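Local coordinates for interferon-activable protein 202 (Mus musculus, PDB 4LNQ) that binds double-stranded DNA without sequence specificity and restrains inflammation by preventing activation of the AIM2 inflammasome, probably by sequestering cytoplasmic DNA, at residues L9-M14 / I67-N72; Q169-H174 / H189-G194. All coordinates share one frame; numbering follows the deposited sequence.

Contact 1 (L9-M14 / I67-N72); sequences LHEKPM and ISKYFN
Leu9 and His10 pair antiparallel with Phe71 and Tyr70, and after a loop the register shifts by one residue so that Met14 pairs with Ile67; His10 N donates almost straight (177°) to Tyr70 O at 2.8 Å, and Met14 and Ile67 exchange backbone hydrogen bonds in both directions. The Tyr70 ring lies against His10, Lys12 and Met14. Its CG sits between the backbone N and the carbonyl carbon (chi1 61°), which turns the ring toward His10 and Met14. His10 CB presses on one face, 3.8 Å from the ring centroid, while Ile67 CD1 lies over the opposite face near its rim; the imidazole itself is slid aside and barely overlaps. Met14 CE approaches Tyr70 OH at 3.7 Å. A water bridges Tyr70 OH and Lys12 O, 2.6 Å from each, tying the loop to the ring. A leucine in place of Tyr70 would probably leave this water without its hydroxyl partner and His10 CB without a flat surface against it. Facing the other way, Leu9 CD1 stands over the Phe71 ring, 4.2 Å from its centroid. The arrangement joins strand 64-73 antiparallel to strands 8-10 and 14-21 in the curled sheet of the N-terminal OB fold of this HIN domain.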
# COMPACT_ATOMS: atom_id res chain seq x y z
N LEU A 9 -36.76 4.83 13.25
CA LEU A 9 -37.49 6.05 13.57
C LEU A 9 -38.21 5.97 14.91
O LEU A 9 -38.94 5.02 15.17
CB LEU A 9 -38.54 6.29 12.48
CG LEU A 9 -39.52 7.43 12.73
CD1 LEU A 9 -38.80 8.77 12.70
CD2 LEU A 9 -40.66 7.38 11.71
N HIS A 10 -38.02 6.99 15.75
CA HIS A 10 -38.76 7.12 17.00
C HIS A 10 -39.64 8.36 16.95
O HIS A 10 -39.15 9.48 17.00
CB HIS A 10 -37.81 7.21 18.20
CG HIS A 10 -37.18 5.90 18.56
ND1 HIS A 10 -37.42 5.26 19.76
CD2 HIS A 10 -36.35 5.08 17.86
CE1 HIS A 10 -36.75 4.12 19.80
NE2 HIS A 10 -36.10 3.99 18.66
N GLU A 11 -40.95 8.14 16.83
CA GLU A 11 -41.90 9.25 16.82
C GLU A 11 -42.14 9.84 18.21
O GLU A 11 -42.41 11.04 18.34
CB GLU A 11 -43.24 8.80 16.22
CG GLU A 11 -43.13 8.39 14.77
CD GLU A 11 -44.38 8.74 13.98
OE1 GLU A 11 -45.50 8.50 14.49
OE2 GLU A 11 -44.24 9.26 12.86
N LYS A 12 -42.06 9.01 19.24
CA LYS A 12 -42.38 9.46 20.60
C LYS A 12 -41.38 10.53 21.05
O LYS A 12 -40.17 10.35 20.87
CB LYS A 12 -42.35 8.29 21.57
CG LYS A 12 -42.69 8.66 23.02
CD LYS A 12 -44.20 8.77 23.21
CE LYS A 12 -44.60 8.60 24.66
NZ LYS A 12 -46.08 8.38 24.77
N PRO A 13 -41.89 11.65 21.61
CA PRO A 13 -41.07 12.78 22.06
C PRO A 13 -40.21 12.41 23.27
O PRO A 13 -40.65 11.64 24.11
CB PRO A 13 -42.12 13.83 22.48
CG PRO A 13 -43.37 13.43 21.78
CD PRO A 13 -43.33 11.93 21.73
N MET A 14 -38.99 12.93 23.33
CA MET A 14 -38.10 12.69 24.46
C MET A 14 -37.39 13.98 24.80
O MET A 14 -36.85 14.65 23.92
CB MET A 14 -37.06 11.60 24.14
CG MET A 14 -36.02 11.42 25.26
SD MET A 14 -34.92 9.99 25.08
CE MET A 14 -33.97 10.48 23.61
N ILE A 67 -37.08 16.30 21.65
CA ILE A 67 -36.86 15.81 20.31
C ILE A 67 -37.85 14.70 19.94
O ILE A 67 -38.19 13.85 20.76
CB ILE A 67 -35.42 15.31 20.13
CG1 ILE A 67 -35.17 14.07 21.00
CG2 ILE A 67 -34.41 16.39 20.50
CD1 ILE A 67 -33.81 13.42 20.75
N SER A 68 -38.34 14.74 18.71
CA SER A 68 -39.23 13.68 18.22
C SER A 68 -38.96 13.40 16.74
O SER A 68 -38.39 14.24 16.04
CB SER A 68 -40.69 14.06 18.42
OG SER A 68 -40.96 15.32 17.84
N LYS A 69 -39.39 12.23 16.27
CA LYS A 69 -39.15 11.80 14.89
C LYS A 69 -37.68 11.82 14.59
O LYS A 69 -37.27 12.20 13.49
CB LYS A 69 -39.95 12.65 13.89
CG LYS A 69 -41.46 12.46 14.06
CD LYS A 69 -42.27 13.24 13.03
CE LYS A 69 -43.76 12.88 13.15
NZ LYS A 69 -44.63 13.64 12.22
N TYR A 70 -36.88 11.44 15.59
CA TYR A 70 -35.44 11.24 15.43
C TYR A 70 -35.19 9.77 15.13
O TYR A 70 -36.11 8.94 15.20
CB TYR A 70 -34.68 11.64 16.71
CG TYR A 70 -35.08 10.83 17.93
CD1 TYR A 70 -36.20 11.16 18.68
CD2 TYR A 70 -34.33 9.72 18.34
CE1 TYR A 70 -36.57 10.42 19.80
CE2 TYR A 70 -34.69 8.97 19.44
CZ TYR A 70 -35.80 9.33 20.18
OH TYR A 70 -36.16 8.58 21.27
N PHE A 71 -33.95 9.43 14.80
CA PHE A 71 -33.60 8.05 14.44
C PHE A 71 -32.62 7.48 15.46
O PHE A 71 -31.82 8.21 16.03
CB PHE A 71 -33.01 7.98 13.03
CG PHE A 71 -34.03 8.16 11.92
CD1 PHE A 71 -34.32 9.43 11.44
CD2 PHE A 71 -34.70 7.07 11.39
CE1 PHE A 71 -35.27 9.61 10.43
CE2 PHE A 71 -35.65 7.23 10.37
CZ PHE A 71 -35.94 8.50 9.89
N ASN A 72 -32.71 6.17 15.69
CA ASN A 72 -31.82 5.51 16.64
C ASN A 72 -31.06 4.44 15.88
O ASN A 72 -31.66 3.50 15.33
CB ASN A 72 -32.65 4.87 17.76
CG ASN A 72 -31.79 4.34 18.91
OD1 ASN A 72 -30.70 3.82 18.70
ND2 ASN A 72 -32.32 4.47 20.13
O HOH W 1 -38.59 8.84 22.22

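Contact 2 (Q169-H174 / H189-G194); sequences QLFSFH and HSFIKG. With nucleotides of chain C.
Backbone hydrogen bonds join strands 169-171 and 191-194 at two antiparallel pairs, Gln169 with Lys193 and Phe171 with Phe191; Gln169 N reaches Lys193 O at 2.7 Å. Beyond the last pair a side chain takes over: Ser190 OG donates to Ser172 O at 2.6 Å, from above the carbonyl plane. Among the aromatic and apolar contacts, Phe171 and Phe191 lie side by side, Phe171 CD1 at the edge of the Phe191 ring and 3.6 Å from Phe191 CD2, with planes at 54°; the His36 ring meets that of Phe171. Past the corner at Ser172, Phe173 has Leu170 CG over one side of its ring and Ser190 CB over the opposite one, both near the rim, while Phe173 CZ meets Ile192 CB at 4.1 Å. Polar contacts gather round His174. With CG anti to the carbonyl carbon (chi1 -67°), its ring turns ND1 to the DNA, and His174 ND1 donates in the ring plane to OP1 of DA6 of chain C at 2.7 Å. His174 NE2 lies 3.0 Å from a water that accepts a hydrogen bond from His189 N, a link that may steady the imidazole. Ser172 and Phe173, both facing Ile122, form a G1 beta bulge in the C-terminal OB-type sheet, whose turned strand delivers His174 to the DNA backbone.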
# COMPACT_ATOMS: atom_id res chain seq x y z
N GLN A 169 -9.07 14.67 19.93
CA GLN A 169 -10.49 14.37 20.15
C GLN A 169 -11.07 13.64 18.95
O GLN A 169 -11.00 14.11 17.81
CB GLN A 169 -11.31 15.64 20.39
CG GLN A 169 -10.65 16.66 21.29
CD GLN A 169 -11.58 17.81 21.65
OE1 GLN A 169 -11.21 18.98 21.55
NE2 GLN A 169 -12.80 17.47 22.09
N LEU A 170 -11.67 12.49 19.22
CA LEU A 170 -12.21 11.64 18.17
C LEU A 170 -13.72 11.56 18.34
O LEU A 170 -14.21 11.32 19.44
CB LEU A 170 -11.64 10.24 18.33
CG LEU A 170 -10.44 9.81 17.52
CD1 LEU A 170 -9.53 10.97 17.29
CD2 LEU A 170 -9.72 8.66 18.21
N PHE A 171 -14.45 11.73 17.25
CA PHE A 171 -15.90 11.54 17.27
C PHE A 171 -16.30 10.56 16.17
O PHE A 171 -15.92 10.73 15.00
CB PHE A 171 -16.62 12.85 17.00
CG PHE A 171 -16.33 13.93 18.01
CD1 PHE A 171 -15.15 14.66 17.96
CD2 PHE A 171 -17.28 14.24 18.99
CE1 PHE A 171 -14.90 15.67 18.88
CE2 PHE A 171 -17.04 15.25 19.92
CZ PHE A 171 -15.86 15.97 19.87
N SER A 172 -17.07 9.56 16.55
CA SER A 172 -17.64 8.62 15.59
C SER A 172 -16.58 7.99 14.68
O SER A 172 -16.72 7.95 13.45
CB SER A 172 -18.72 9.32 14.74
OG SER A 172 -19.47 8.37 14.00
N PHE A 173 -15.51 7.49 15.27
CA PHE A 173 -14.58 6.64 14.52
C PHE A 173 -15.02 5.18 14.59
O PHE A 173 -15.72 4.79 15.51
CB PHE A 173 -13.16 6.79 15.06
CG PHE A 173 -12.40 7.92 14.42
CD1 PHE A 173 -12.75 9.23 14.68
CD2 PHE A 173 -11.36 7.65 13.53
CE1 PHE A 173 -12.05 10.29 14.10
CE2 PHE A 173 -10.67 8.69 12.93
CZ PHE A 173 -11.02 10.02 13.22
N HIS A 174 -14.59 4.38 13.62
CA HIS A 174 -15.04 3.00 13.54
C HIS A 174 -13.93 2.07 13.99
O HIS A 174 -12.82 2.15 13.48
CB HIS A 174 -15.41 2.65 12.09
CG HIS A 174 -16.61 3.38 11.58
ND1 HIS A 174 -17.67 2.73 10.97
CD2 HIS A 174 -16.92 4.70 11.57
CE1 HIS A 174 -18.58 3.62 10.62
NE2 HIS A 174 -18.16 4.82 10.97
N HIS A 189 -19.20 10.12 9.13
CA HIS A 189 -19.55 11.24 10.02
C HIS A 189 -18.44 11.56 11.02
O HIS A 189 -18.67 12.29 11.98
CB HIS A 189 -20.86 10.93 10.77
CG HIS A 189 -21.98 10.52 9.86
ND1 HIS A 189 -22.80 9.44 10.11
CD2 HIS A 189 -22.40 11.05 8.69
CE1 HIS A 189 -23.68 9.33 9.13
NE2 HIS A 189 -23.46 10.30 8.26
N SER A 190 -17.25 11.01 10.80
CA SER A 190 -16.15 11.15 11.76
C SER A 190 -15.67 12.58 11.85
O SER A 190 -15.71 13.34 10.88
CB SER A 190 -14.96 10.23 11.40
OG SER A 190 -15.40 8.88 11.38
N PHE A 191 -15.21 12.96 13.04
CA PHE A 191 -14.69 14.29 13.24
C PHE A 191 -13.50 14.17 14.16
O PHE A 191 -13.47 13.33 15.07
CB PHE A 191 -15.74 15.20 13.87
CG PHE A 191 -15.28 16.63 14.08
CD1 PHE A 191 -15.05 17.47 12.99
CD2 PHE A 191 -15.11 17.14 15.36
CE1 PHE A 191 -14.65 18.80 13.19
CE2 PHE A 191 -14.71 18.46 15.57
CZ PHE A 191 -14.48 19.30 14.48
N ILE A 192 -12.53 15.02 13.93
CA ILE A 192 -11.28 14.90 14.63
C ILE A 192 -10.80 16.32 14.88
O ILE A 192 -10.94 17.21 14.02
CB ILE A 192 -10.31 14.04 13.77
CG1 ILE A 192 -9.03 13.70 14.53
CG2 ILE A 192 -10.02 14.70 12.43
CD1 ILE A 192 -8.06 12.88 13.68
N LYS A 193 -10.31 16.56 16.09
CA LYS A 193 -9.84 17.88 16.45
C LYS A 193 -8.83 17.78 17.59
O LYS A 193 -8.96 16.93 18.46
CB LYS A 193 -11.02 18.78 16.85
CG LYS A 193 -10.61 20.13 17.35
CD LYS A 193 -11.64 21.22 17.13
CE LYS A 193 -11.08 22.57 17.61
NZ LYS A 193 -11.96 23.71 17.26
N GLY A 194 -7.81 18.64 17.57
CA GLY A 194 -6.90 18.72 18.70
C GLY A 194 -7.57 19.36 19.90
O GLY A 194 -8.45 20.21 19.75
P DA C 6 -16.25 -0.13 9.36
OP1 DA C 6 -17.46 0.14 10.17
OP2 DA C 6 -15.16 0.90 9.38
O5' DA C 6 -15.65 -1.55 9.77
C5' DA C 6 -16.57 -2.64 9.72
C4' DA C 6 -15.91 -3.93 9.23
O4' DA C 6 -15.88 -3.93 7.78
C3' DA C 6 -14.48 -4.18 9.70
O3' DA C 6 -14.41 -5.59 9.92
C2' DA C 6 -13.64 -3.69 8.52
C1' DA C 6 -14.53 -4.09 7.35
N9 DA C 6 -14.39 -3.31 6.12
C8 DA C 6 -14.32 -1.95 5.98
N7 DA C 6 -14.22 -1.55 4.74
C5 DA C 6 -14.22 -2.73 4.01
C6 DA C 6 -14.14 -3.00 2.62
N6 DA C 6 -14.05 -2.04 1.69
N1 DA C 6 -14.16 -4.30 2.23
C2 DA C 6 -14.27 -5.25 3.17
N3 DA C 6 -14.35 -5.13 4.50
C4 DA C 6 -14.32 -3.83 4.85
O HOH W 2 -19.45 7.54 10.93

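Contacts 1 and 2 lie in series along the chain, in the two curled sheets of this first HIN-200 domain: residues 9-14 and 67-72 belong to the N-terminal sheet, residues 169-174 and 189-194 to the C-terminal one. Their centres are 24 Å apart and their nearest atoms about 10 Å, without touching. Contact 2 is buried and meets the DNA directly through a phosphate, whereas contact 1 is a surface contact whose nearest atom is about 9 Å from the nucleic acid. Residues of the N-terminal half also reach across to contact 2: Lys49, from the sheet of contact 1, bonds Ser172 and His189, and Glu23, from a loop, forms a salt bridge with Lys193.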